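Local coordinates for protein FAD-dependent oxidoreductase (Actinomadura kijaniata, PDB 3M9V) that probably acts as a flavin-dependent oxidoreductase of the acyl-CoA dehydrogenase family in D-kijanose biosynthesis, and binds dTDP, at residues V69-G75 / L131-V135; A281-R285 / S360-G364; L35-R39 / A90-D95. The contacts are given in a common frame with arbitrary orientation. Residues are numbered along the deposited sequence.

Contact 1: residues V69-G75 / L131-V135; sequences VPAELGG and LRGMV
A compact turn can rest on a helix without a single hydrogen bond to it, as residues 69-75 do on residues 131-135 of helix 121-136. The chain enters extended at V69 (phi/psi -78/137), with V69 CA 6.1 Å from L131 CA. V69, chi1 t, points at the helix: its CG1 lies 3.5 Å from V135 CG2, while its CG2 is 3.9 Å from L131 CD2 and 4.0 Å from M134 CB. P70, still extended, touches lightly, CD to L131 CD2 at 4.3 Å. Its carbonyl starts a 3-10 turn over 71-73, with backbone hydrogen bonds from L73 N to P70 O at 2.9 Å and from G74 N to A71 O at 2.8 Å. This loop joins helices 53-61 and 81-94 in the all-helical N-terminal domain of the acyl-CoA dehydrogenase fold, and P70, E72 and L73 also touch helix 96-118. L73 (mt) then turns back to the helix, CD1 3.9 Å from L131 CD1 (mt) and CD2 3.8 Å from R132 NH2, over one face of the guanidinium; R132 forms a salt bridge with E128. G74 has positive phi (96/5), and its O sits 3.4 Å from V135 CG1. G75 (-84/173) closes the turn, G75 N hydrogen-bonding to P70 O at 3.2 Å; its CA is 5.8 Å from V135 CA, and a beta carbon here would clash with V69 O.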
ATOM      1  N   VAL A  69     -40.857   2.525   5.317  1.00 21.09           N
ATOM      2  CA  VAL A  69     -41.988   2.380   6.230  1.00 22.80           C
ATOM      3  C   VAL A  69     -42.668   1.038   5.951  1.00 22.28           C
ATOM      4  O   VAL A  69     -42.844   0.665   4.795  1.00 21.95           O
ATOM      5  CB  VAL A  69     -42.994   3.538   6.036  1.00 22.67           C
ATOM      6  CG1 VAL A  69     -44.252   3.288   6.869  1.00 24.65           C
ATOM      7  CG2 VAL A  69     -42.321   4.866   6.426  1.00 25.15           C
ATOM      8  N   PRO A  70     -43.042   0.289   6.995  1.00 23.44           N
ATOM      9  CA  PRO A  70     -43.737  -0.997   6.852  1.00 24.67           C
ATOM     10  C   PRO A  70     -44.943  -0.897   5.898  1.00 27.98           C
ATOM     11  O   PRO A  70     -45.678   0.097   5.905  1.00 25.43           O
ATOM     12  CB  PRO A  70     -44.226  -1.258   8.266  1.00 24.23           C
ATOM     13  CG  PRO A  70     -43.145  -0.674   9.122  1.00 26.09           C
ATOM     14  CD  PRO A  70     -42.731   0.605   8.397  1.00 24.78           C
ATOM     15  N   ALA A  71     -45.144  -1.885   5.032  1.00 28.41           N
ATOM     16  CA  ALA A  71     -46.347  -1.853   4.203  1.00 30.57           C
ATOM     17  C   ALA A  71     -47.640  -1.761   5.034  1.00 29.81           C
ATOM     18  O   ALA A  71     -48.590  -1.104   4.619  1.00 27.66           O
ATOM     19  CB  ALA A  71     -46.387  -3.037   3.233  1.00 28.48           C
ATOM     20  N   GLU A  72     -47.670  -2.370   6.213  1.00 30.55           N
ATOM     21  CA  GLU A  72     -48.807  -2.215   7.113  1.00 34.67           C
ATOM     22  C   GLU A  72     -49.200  -0.749   7.236  1.00 35.06           C
ATOM     23  O   GLU A  72     -50.379  -0.483   7.434  1.00 37.15           O
ATOM     24  CB  GLU A  72     -48.507  -2.711   8.535  1.00 37.20           C
ATOM     25  CG  GLU A  72     -48.319  -4.219   8.712  1.00 43.17           C
ATOM     26  CD  GLU A  72     -46.899  -4.741   8.456  1.00 53.00           C
ATOM     27  OE1 GLU A  72     -46.505  -5.680   9.186  1.00 52.88           O
ATOM     28  OE2 GLU A  72     -46.174  -4.262   7.545  1.00 49.04           O
ATOM     29  N   LEU A  73     -48.261   0.193   7.148  1.00 30.55           N
ATOM     30  CA  LEU A  73     -48.591   1.587   7.399  1.00 28.25           C
ATOM     31  C   LEU A  73     -48.713   2.371   6.109  1.00 28.55           C
ATOM     32  O   LEU A  73     -48.838   3.593   6.150  1.00 28.56           O
ATOM     33  CB  LEU A  73     -47.622   2.256   8.372  1.00 27.19           C
ATOM     34  CG  LEU A  73     -47.598   1.547   9.726  1.00 26.76           C
ATOM     35  CD1 LEU A  73     -46.619   2.205  10.661  1.00 26.60           C
ATOM     36  CD2 LEU A  73     -48.958   1.661  10.379  1.00 32.34           C
ATOM     37  N   GLY A  74     -48.673   1.662   4.986  1.00 26.80           N
ATOM     38  CA  GLY A  74     -48.767   2.291   3.684  1.00 27.34           C
ATOM     39  C   GLY A  74     -47.448   2.574   2.985  1.00 28.14           C
ATOM     40  O   GLY A  74     -47.449   3.219   1.933  1.00 25.37           O
ATOM     41  N   GLY A  75     -46.334   2.134   3.571  1.00 27.38           N
ATOM     42  CA  GLY A  75     -45.030   2.313   2.941  1.00 25.60           C
ATOM     43  C   GLY A  75     -44.695   1.223   1.928  1.00 28.88           C
ATOM     44  O   GLY A  75     -45.418   0.224   1.827  1.00 28.00           O
ATOM     45  N   LEU A 131     -44.034   7.573  11.189  1.00 24.80           N
ATOM     46  CA  LEU A 131     -43.960   6.668  10.043  1.00 24.04           C
ATOM     47  C   LEU A 131     -45.077   6.941   9.025  1.00 25.41           C
ATOM     48  O   LEU A 131     -44.783   7.039   7.825  1.00 21.58           O
ATOM     49  CB  LEU A 131     -43.948   5.196  10.491  1.00 25.27           C
ATOM     50  CG  LEU A 131     -42.716   4.619  11.210  1.00 27.14           C
ATOM     51  CD1 LEU A 131     -43.082   3.322  11.948  1.00 24.32           C
ATOM     52  CD2 LEU A 131     -41.571   4.304  10.225  1.00 21.16           C
ATOM     53  N   ARG A 132     -46.331   7.101   9.461  1.00 23.59           N
ATOM     54  CA  ARG A 132     -47.328   7.515   8.464  1.00 24.54           C
ATOM     55  C   ARG A 132     -47.041   8.917   7.967  1.00 24.30           C
ATOM     56  O   ARG A 132     -47.239   9.224   6.801  1.00 24.63           O
ATOM     57  CB  ARG A 132     -48.779   7.454   8.950  1.00 25.24           C
ATOM     58  CG  ARG A 132     -48.969   6.870  10.323  1.00 30.52           C
ATOM     59  CD  ARG A 132     -50.457   6.779  10.617  1.00 40.33           C
ATOM     60  NE  ARG A 132     -51.088   5.840   9.697  1.00 44.41           N
ATOM     61  CZ  ARG A 132     -51.557   4.659  10.079  1.00 45.31           C
ATOM     62  NH1 ARG A 132     -52.098   3.851   9.183  1.00 40.78           N
ATOM     63  NH2 ARG A 132     -51.465   4.309  11.357  1.00 44.38           N
ATOM     64  N   GLY A 133     -46.532   9.795   8.821  1.00 24.23           N
ATOM     65  CA  GLY A 133     -45.994  11.024   8.251  1.00 25.77           C
ATOM     66  C   GLY A 133     -45.045  10.861   7.069  1.00 27.82           C
ATOM     67  O   GLY A 133     -45.136  11.587   6.063  1.00 26.38           O
ATOM     68  N   MET A 134     -44.101   9.927   7.206  1.00 26.04           N
ATOM     69  CA  MET A 134     -43.023   9.804   6.218  1.00 23.74           C
ATOM     70  C   MET A 134     -43.638   9.400   4.888  1.00 24.57           C
ATOM     71  O   MET A 134     -43.236   9.867   3.820  1.00 23.37           O
ATOM     72  CB  MET A 134     -41.950   8.807   6.679  1.00 21.52           C
ATOM     73  CG  MET A 134     -41.284   9.186   8.000  1.00 24.13           C
ATOM     74  SD  MET A 134     -40.196   7.942   8.740  1.00 30.57           S
ATOM     75  CE  MET A 134     -39.109   7.607   7.366  1.00 22.53           C
ATOM     76  N   VAL A 135     -44.618   8.505   4.946  1.00 27.96           N
ATOM     77  CA  VAL A 135     -45.225   8.040   3.692  1.00 29.94           C
ATOM     78  C   VAL A 135     -45.949   9.186   2.989  1.00 31.23           C
ATOM     79  O   VAL A 135     -45.891   9.368   1.765  1.00 31.89           O
ATOM     80  CB  VAL A 135     -46.224   6.902   3.987  1.00 32.21           C
ATOM     81  CG1 VAL A 135     -46.922   6.467   2.695  1.00 31.73           C
ATOM     82  CG2 VAL A 135     -45.524   5.711   4.666  1.00 29.76           C
TER

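Contact 2: residues A281-R285 / S360-G364; sequences ALERR and SLVGG
L282 overlaps L361 across the ends of two helices, its CD1 lying 4.1 Å from L361 CD2. Both leucines adopt the mt rotamer, and although the CA-to-CB bond of L282 runs sideways to the other segment, chi1 near -79° swings its methyls across. One residue earlier, A281 points directly at the partner and places its CB 4.0 Å from CG2 of V362 (chi1 t); here the backbones come nearest, with A281 CA 6.2 Å from V362 CA. The segments span the C-terminal ends of helices 264-283 and 329-362 and the residues just after them; both are long helices of the C-terminal helical domain characteristic of acyl-CoA dehydrogenases. Helix 291-323 packs against the same leucines, through V297 on L282 and A293 and I300 on L361.

The chain leaves helical geometry by R285 (phi/psi -92/142), whose CA-to-CB bond faces the second helix. Its side chain is stretched out, chi1 m with chi2 and chi3 t, and the edge of the guanidinium meets two successive carbonyls: NH1 donates to L361 O at 3.2 Å and NH2 to V362 O at 2.8 Å. Directly afterwards G363, at phi/psi 81/-156, breaks the helix with a positive phi that glycine takes easily. The last carbonyls of a helix often lack the following helical amides that bind those further back; here an arginine from a neighbouring helix end supplies donors instead, and its positive charge lies where the helix dipole is negative, so the polar pairing complements the small apolar interface beside it.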
ATOM      1  N   ALA A 281     -13.658   7.964 -20.311  1.00 23.91           N
ATOM      2  CA  ALA A 281     -12.555   8.799 -20.787  1.00 25.45           C
ATOM      3  C   ALA A 281     -11.544   8.019 -21.638  1.00 27.67           C
ATOM      4  O   ALA A 281     -11.094   8.499 -22.686  1.00 32.09           O
ATOM      5  CB  ALA A 281     -11.870   9.582 -19.655  1.00 24.03           C
ATOM      6  N   LEU A 282     -11.206   6.793 -21.248  1.00 28.38           N
ATOM      7  CA  LEU A 282     -10.208   6.054 -21.998  1.00 29.14           C
ATOM      8  C   LEU A 282     -10.757   5.615 -23.348  1.00 31.25           C
ATOM      9  O   LEU A 282     -10.029   5.604 -24.344  1.00 29.22           O
ATOM     10  CB  LEU A 282      -9.730   4.821 -21.229  1.00 28.32           C
ATOM     11  CG  LEU A 282      -8.715   5.134 -20.142  1.00 29.60           C
ATOM     12  CD1 LEU A 282      -8.674   3.891 -19.263  1.00 31.04           C
ATOM     13  CD2 LEU A 282      -7.369   5.378 -20.790  1.00 34.31           C
ATOM     14  N   GLU A 283     -12.030   5.232 -23.364  1.00 32.08           N
ATOM     15  CA  GLU A 283     -12.647   4.811 -24.611  1.00 35.61           C
ATOM     16  C   GLU A 283     -12.841   5.942 -25.612  1.00 38.61           C
ATOM     17  O   GLU A 283     -13.032   5.671 -26.790  1.00 37.91           O
ATOM     18  CB  GLU A 283     -13.957   4.086 -24.329  1.00 34.07           C
ATOM     19  CG  GLU A 283     -13.638   3.071 -23.257  1.00 37.51           C
ATOM     20  CD  GLU A 283     -14.687   2.001 -23.109  1.00 43.06           C
ATOM     21  OE1 GLU A 283     -15.901   2.300 -23.187  1.00 45.64           O
ATOM     22  OE2 GLU A 283     -14.256   0.849 -22.899  1.00 47.92           O
ATOM     23  N   ARG A 284     -12.771   7.195 -25.173  1.00 41.19           N
ATOM     24  CA  ARG A 284     -13.060   8.318 -26.061  1.00 45.04           C
ATOM     25  C   ARG A 284     -11.792   8.666 -26.829  1.00 45.36           C
ATOM     26  O   ARG A 284     -11.815   9.501 -27.727  1.00 45.63           O
ATOM     27  CB  ARG A 284     -13.456   9.559 -25.257  1.00 44.94           C
ATOM     28  CG  ARG A 284     -14.904   9.958 -25.371  1.00 48.20           C
ATOM     29  CD  ARG A 284     -15.144  11.199 -24.520  1.00 53.71           C
ATOM     30  NE  ARG A 284     -15.879  10.877 -23.296  1.00 58.90           N
ATOM     31  CZ  ARG A 284     -15.494  11.160 -22.051  1.00 56.24           C
ATOM     32  NH1 ARG A 284     -14.360  11.801 -21.784  1.00 57.85           N
ATOM     33  NH2 ARG A 284     -16.268  10.796 -21.042  1.00 54.43           N
ATOM     34  N   ARG A 285     -10.675   8.041 -26.478  1.00 45.89           N
ATOM     35  CA  ARG A 285      -9.420   8.489 -27.052  1.00 46.86           C
ATOM     36  C   ARG A 285      -9.051   7.743 -28.330  1.00 47.56           C
ATOM     37  O   ARG A 285      -9.280   6.544 -28.455  1.00 47.42           O
ATOM     38  CB  ARG A 285      -8.312   8.442 -26.002  1.00 47.10           C
ATOM     39  CG  ARG A 285      -8.557   9.470 -24.917  1.00 46.93           C
ATOM     40  CD  ARG A 285      -7.594   9.340 -23.745  1.00 50.01           C
ATOM     41  NE  ARG A 285      -7.980  10.265 -22.682  1.00 53.01           N
ATOM     42  CZ  ARG A 285      -7.546  10.228 -21.423  1.00 51.20           C
ATOM     43  NH1 ARG A 285      -6.684   9.300 -21.041  1.00 48.67           N
ATOM     44  NH2 ARG A 285      -7.977  11.126 -20.546  1.00 49.19           N
ATOM     45  N   SER A 360      -5.455   9.456 -12.153  1.00 17.75           N
ATOM     46  CA  SER A 360      -4.294   9.091 -12.953  1.00 20.03           C
ATOM     47  C   SER A 360      -4.719   8.626 -14.353  1.00 21.55           C
ATOM     48  O   SER A 360      -4.003   8.924 -15.301  1.00 20.76           O
ATOM     49  CB  SER A 360      -3.491   7.972 -12.291  1.00 19.84           C
ATOM     50  OG  SER A 360      -3.035   8.442 -11.041  1.00 24.70           O
ATOM     51  N   LEU A 361      -5.824   7.897 -14.510  1.00 18.99           N
ATOM     52  CA  LEU A 361      -6.278   7.509 -15.843  1.00 17.04           C
ATOM     53  C   LEU A 361      -6.733   8.682 -16.713  1.00 21.73           C
ATOM     54  O   LEU A 361      -6.424   8.736 -17.901  1.00 23.43           O
ATOM     55  CB  LEU A 361      -7.425   6.503 -15.756  1.00 14.95           C
ATOM     56  CG  LEU A 361      -6.941   5.191 -15.130  1.00 18.10           C
ATOM     57  CD1 LEU A 361      -8.069   4.277 -14.705  1.00 16.06           C
ATOM     58  CD2 LEU A 361      -6.050   4.542 -16.189  1.00 19.18           C
ATOM     59  N   VAL A 362      -7.584   9.555 -16.191  1.00 21.27           N
ATOM     60  CA  VAL A 362      -8.035  10.713 -16.936  1.00 22.77           C
ATOM     61  C   VAL A 362      -6.929  11.750 -17.164  1.00 24.44           C
ATOM     62  O   VAL A 362      -6.930  12.363 -18.225  1.00 24.79           O
ATOM     63  CB  VAL A 362      -9.190  11.382 -16.194  1.00 23.16           C
ATOM     64  CG1 VAL A 362      -9.584  12.674 -16.926  1.00 24.86           C
ATOM     65  CG2 VAL A 362     -10.341  10.390 -16.079  1.00 22.03           C
ATOM     66  N   GLY A 363      -6.034  11.954 -16.203  1.00 20.97           N
ATOM     67  CA  GLY A 363      -4.960  12.939 -16.252  1.00 23.19           C
ATOM     68  C   GLY A 363      -5.432  14.343 -15.891  1.00 25.23           C
ATOM     69  O   GLY A 363      -6.483  14.467 -15.266  1.00 22.40           O
ATOM     70  N   GLY A 364      -4.719  15.378 -16.349  1.00 23.70           N
ATOM     71  CA  GLY A 364      -4.815  16.756 -15.862  1.00 22.47           C
ATOM     72  C   GLY A 364      -6.178  17.424 -15.890  1.00 23.75           C
ATOM     73  O   GLY A 364      -6.509  18.228 -15.007  1.00 20.70           O
TER

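Contact 3: residues L35-R39 / A90-D95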
ATOM      1  N   LEU A  35     -33.075  10.092 -11.024  1.00 23.32           N
ATOM      2  CA  LEU A  35     -31.645  10.217 -11.297  1.00 25.69           C
ATOM      3  C   LEU A  35     -31.241  11.375 -12.207  1.00 26.42           C
ATOM      4  O   LEU A  35     -30.304  12.115 -11.891  1.00 24.71           O
ATOM      5  CB  LEU A  35     -31.006   8.880 -11.709  1.00 26.11           C
ATOM      6  CG  LEU A  35     -31.254   7.765 -10.698  1.00 26.55           C
ATOM      7  CD1 LEU A  35     -30.630   6.440 -11.120  1.00 27.02           C
ATOM      8  CD2 LEU A  35     -30.671   8.199  -9.369  1.00 26.81           C
ATOM      9  N   PRO A  36     -31.935  11.552 -13.347  1.00 28.23           N
ATOM     10  CA  PRO A  36     -31.490  12.636 -14.239  1.00 27.94           C
ATOM     11  C   PRO A  36     -31.507  14.027 -13.611  1.00 25.38           C
ATOM     12  O   PRO A  36     -30.619  14.822 -13.882  1.00 28.64           O
ATOM     13  CB  PRO A  36     -32.483  12.573 -15.417  1.00 28.73           C
ATOM     14  CG  PRO A  36     -33.060  11.143 -15.363  1.00 28.57           C
ATOM     15  CD  PRO A  36     -33.070  10.782 -13.893  1.00 26.94           C
ATOM     16  N   ARG A  37     -32.467  14.374 -12.765  1.00 23.50           N
ATOM     17  CA  ARG A  37     -32.385  15.679 -12.093  1.00 25.20           C
ATOM     18  C   ARG A  37     -31.227  15.746 -11.086  1.00 22.46           C
ATOM     19  O   ARG A  37     -30.507  16.746 -10.969  1.00 21.67           O
ATOM     20  CB  ARG A  37     -33.680  16.030 -11.350  1.00 24.45           C
ATOM     21  CG  ARG A  37     -33.629  17.369 -10.590  1.00 25.72           C
ATOM     22  CD  ARG A  37     -34.743  17.512  -9.540  1.00 25.09           C
ATOM     23  NE  ARG A  37     -36.010  17.745 -10.229  1.00 30.22           N
ATOM     24  CZ  ARG A  37     -36.492  18.931 -10.605  1.00 30.53           C
ATOM     25  NH1 ARG A  37     -37.631  18.970 -11.286  1.00 33.07           N
ATOM     26  NH2 ARG A  37     -35.866  20.069 -10.336  1.00 25.63           N
ATOM     27  N   ILE A  38     -31.058  14.654 -10.350  1.00 21.40           N
ATOM     28  CA  ILE A  38     -29.984  14.560  -9.367  1.00 21.00           C
ATOM     29  C   ILE A  38     -28.607  14.780  -9.990  1.00 22.65           C
ATOM     30  O   ILE A  38     -27.825  15.609  -9.518  1.00 21.44           O
ATOM     31  CB  ILE A  38     -30.079  13.247  -8.566  1.00 21.31           C
ATOM     32  CG1 ILE A  38     -31.370  13.306  -7.739  1.00 16.57           C
ATOM     33  CG2 ILE A  38     -28.802  13.032  -7.740  1.00 18.28           C
ATOM     34  CD1 ILE A  38     -31.799  11.974  -7.099  1.00 16.25           C
ATOM     35  N   ARG A  39     -28.341  14.113 -11.107  1.00 23.51           N
ATOM     36  CA  ARG A  39     -27.072  14.303 -11.796  1.00 25.18           C
ATOM     37  C   ARG A  39     -26.932  15.707 -12.361  1.00 25.96           C
ATOM     38  O   ARG A  39     -25.855  16.305 -12.378  1.00 24.24           O
ATOM     39  CB  ARG A  39     -26.985  13.309 -12.956  1.00 26.59           C
ATOM     40  CG  ARG A  39     -25.573  12.938 -13.332  1.00 35.91           C
ATOM     41  CD  ARG A  39     -25.565  11.640 -14.128  1.00 54.02           C
ATOM     42  NE  ARG A  39     -26.531  11.677 -15.222  1.00 57.16           N
ATOM     43  CZ  ARG A  39     -27.679  11.006 -15.226  1.00 62.32           C
ATOM     44  NH1 ARG A  39     -28.505  11.110 -16.265  1.00 62.92           N
ATOM     45  NH2 ARG A  39     -27.996  10.224 -14.200  1.00 63.03           N
ATOM     46  N   ALA A  90     -26.981   3.576  -6.140  1.00 15.99           N
ATOM     47  CA  ALA A  90     -27.465   4.168  -7.407  1.00 18.95           C
ATOM     48  C   ALA A  90     -27.616   5.693  -7.287  1.00 19.55           C
ATOM     49  O   ALA A  90     -27.210   6.443  -8.190  1.00 16.80           O
ATOM     50  CB  ALA A  90     -28.831   3.520  -7.836  1.00 18.47           C
ATOM     51  N   VAL A  91     -28.135   6.174  -6.153  1.00 15.75           N
ATOM     52  CA  VAL A  91     -28.235   7.626  -5.983  1.00 17.81           C
ATOM     53  C   VAL A  91     -26.856   8.296  -5.924  1.00 17.47           C
ATOM     54  O   VAL A  91     -26.633   9.351  -6.522  1.00 16.21           O
ATOM     55  CB  VAL A  91     -29.138   8.032  -4.784  1.00 19.94           C
ATOM     56  CG1 VAL A  91     -29.150   9.556  -4.541  1.00 17.81           C
ATOM     57  CG2 VAL A  91     -30.575   7.557  -5.003  1.00 18.67           C
ATOM     58  N   ALA A  92     -25.928   7.687  -5.190  1.00 16.50           N
ATOM     59  CA  ALA A  92     -24.592   8.255  -5.050  1.00 15.45           C
ATOM     60  C   ALA A  92     -23.828   8.343  -6.374  1.00 16.89           C
ATOM     61  O   ALA A  92     -23.021   9.259  -6.544  1.00 16.53           O
ATOM     62  CB  ALA A  92     -23.791   7.489  -4.001  1.00 14.55           C
ATOM     63  N   ARG A  93     -24.067   7.428  -7.308  1.00 14.22           N
ATOM     64  CA  ARG A  93     -23.392   7.567  -8.595  1.00 15.83           C
ATOM     65  C   ARG A  93     -23.852   8.844  -9.254  1.00 15.41           C
ATOM     66  O   ARG A  93     -23.112   9.393 -10.043  1.00 16.52           O
ATOM     67  CB  ARG A  93     -23.742   6.447  -9.579  1.00 15.66           C
ATOM     68  CG  ARG A  93     -23.184   5.162  -9.091  1.00 20.20           C
ATOM     69  CD  ARG A  93     -23.731   4.000  -9.871  1.00 26.16           C
ATOM     70  NE  ARG A  93     -23.406   4.195 -11.275  1.00 33.72           N
ATOM     71  CZ  ARG A  93     -23.370   3.188 -12.132  1.00 44.81           C
ATOM     72  NH1 ARG A  93     -23.611   1.948 -11.718  1.00 51.52           N
ATOM     73  NH2 ARG A  93     -23.086   3.443 -13.396  1.00 49.44           N
ATOM     74  N   ALA A  94     -25.061   9.306  -8.947  1.00 17.28           N
ATOM     75  CA  ALA A  94     -25.499  10.623  -9.408  1.00 17.88           C
ATOM     76  C   ALA A  94     -25.054  11.798  -8.528  1.00 17.65           C
ATOM     77  O   ALA A  94     -24.591  12.817  -9.060  1.00 15.35           O
ATOM     78  CB  ALA A  94     -27.003  10.599  -9.598  1.00 18.62           C
ATOM     79  N   ASP A  95     -25.158  11.675  -7.199  1.00 15.48           N
ATOM     80  CA  ASP A  95     -24.643  12.737  -6.359  1.00 13.19           C
ATOM     81  C   ASP A  95     -24.580  12.170  -4.940  1.00 14.41           C
ATOM     82  O   ASP A  95     -25.569  11.675  -4.391  1.00 11.80           O
ATOM     83  CB  ASP A  95     -25.600  13.956  -6.343  1.00 11.89           C
ATOM     84  CG  ASP A  95     -25.133  15.031  -5.363  1.00 15.84           C
ATOM     85  OD1 ASP A  95     -25.802  15.432  -4.368  1.00 18.25           O
ATOM     86  OD2 ASP A  95     -24.009  15.505  -5.624  1.00 17.45           O
TER
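Apolar packing accounts for this meeting of helix 35-48 with helix 81-94, since no hydrogen bond crosses between the segments. The short axes run 36° from parallel and approach to 9.1 Å. Its tightest point is I38, whose CG2 lies 3.6 Å from A94 CB and 3.6 Å from D95 CB; its CD1 makes a looser contact with V91 CG1 at 4.4 Å. L35, one turn earlier, sends CD2 to within 4.4 Å of both V91 CG2 and A94 CB.

Contacts involving the backbone come second. R39 CA stands 4.7 Å from A94 CA and 4.0 Å from A94 O, a proximity that the small side chain of A94 permits, and L35 CD2 rests 4.1 Å from A90 O.

The polar ends of D95 and R37 find partners outside the segments. D95 is the N-cap of the next helix, 96-118: its side chain caps a backbone N there, and OD1 hydrogen-bonds to T98 OG1. R37, on the far side of its helix, forms a salt bridge with D54. T98 touches both I38 and V91, so three helices meet at this corner, an arrangement belonging to the all-helical N-terminal domain of the acyl-CoA dehydrogenase fold.

In the fold
Contacts 1 and 3 lie in the N-terminal helical domain, their segments alternating along the chain; their centres are 25 Å apart and nearest atoms about 15 Å. Contact 2 follows later, in the C-terminal domain, with its centre 22 Å from that of contact 3 and 46 Å from that of contact 1, which lies across the chain's centre. Contact 1 is close to the nucleotide pocket: the side chain of L131 is about 10 Å from the bound dTDP. D95 of contact 3 is about 11 Å, side chain to side chain, from S173, an FMN-binding residue, although no flavin is bound to this chain here, whereas contact 2 is remote from both sites.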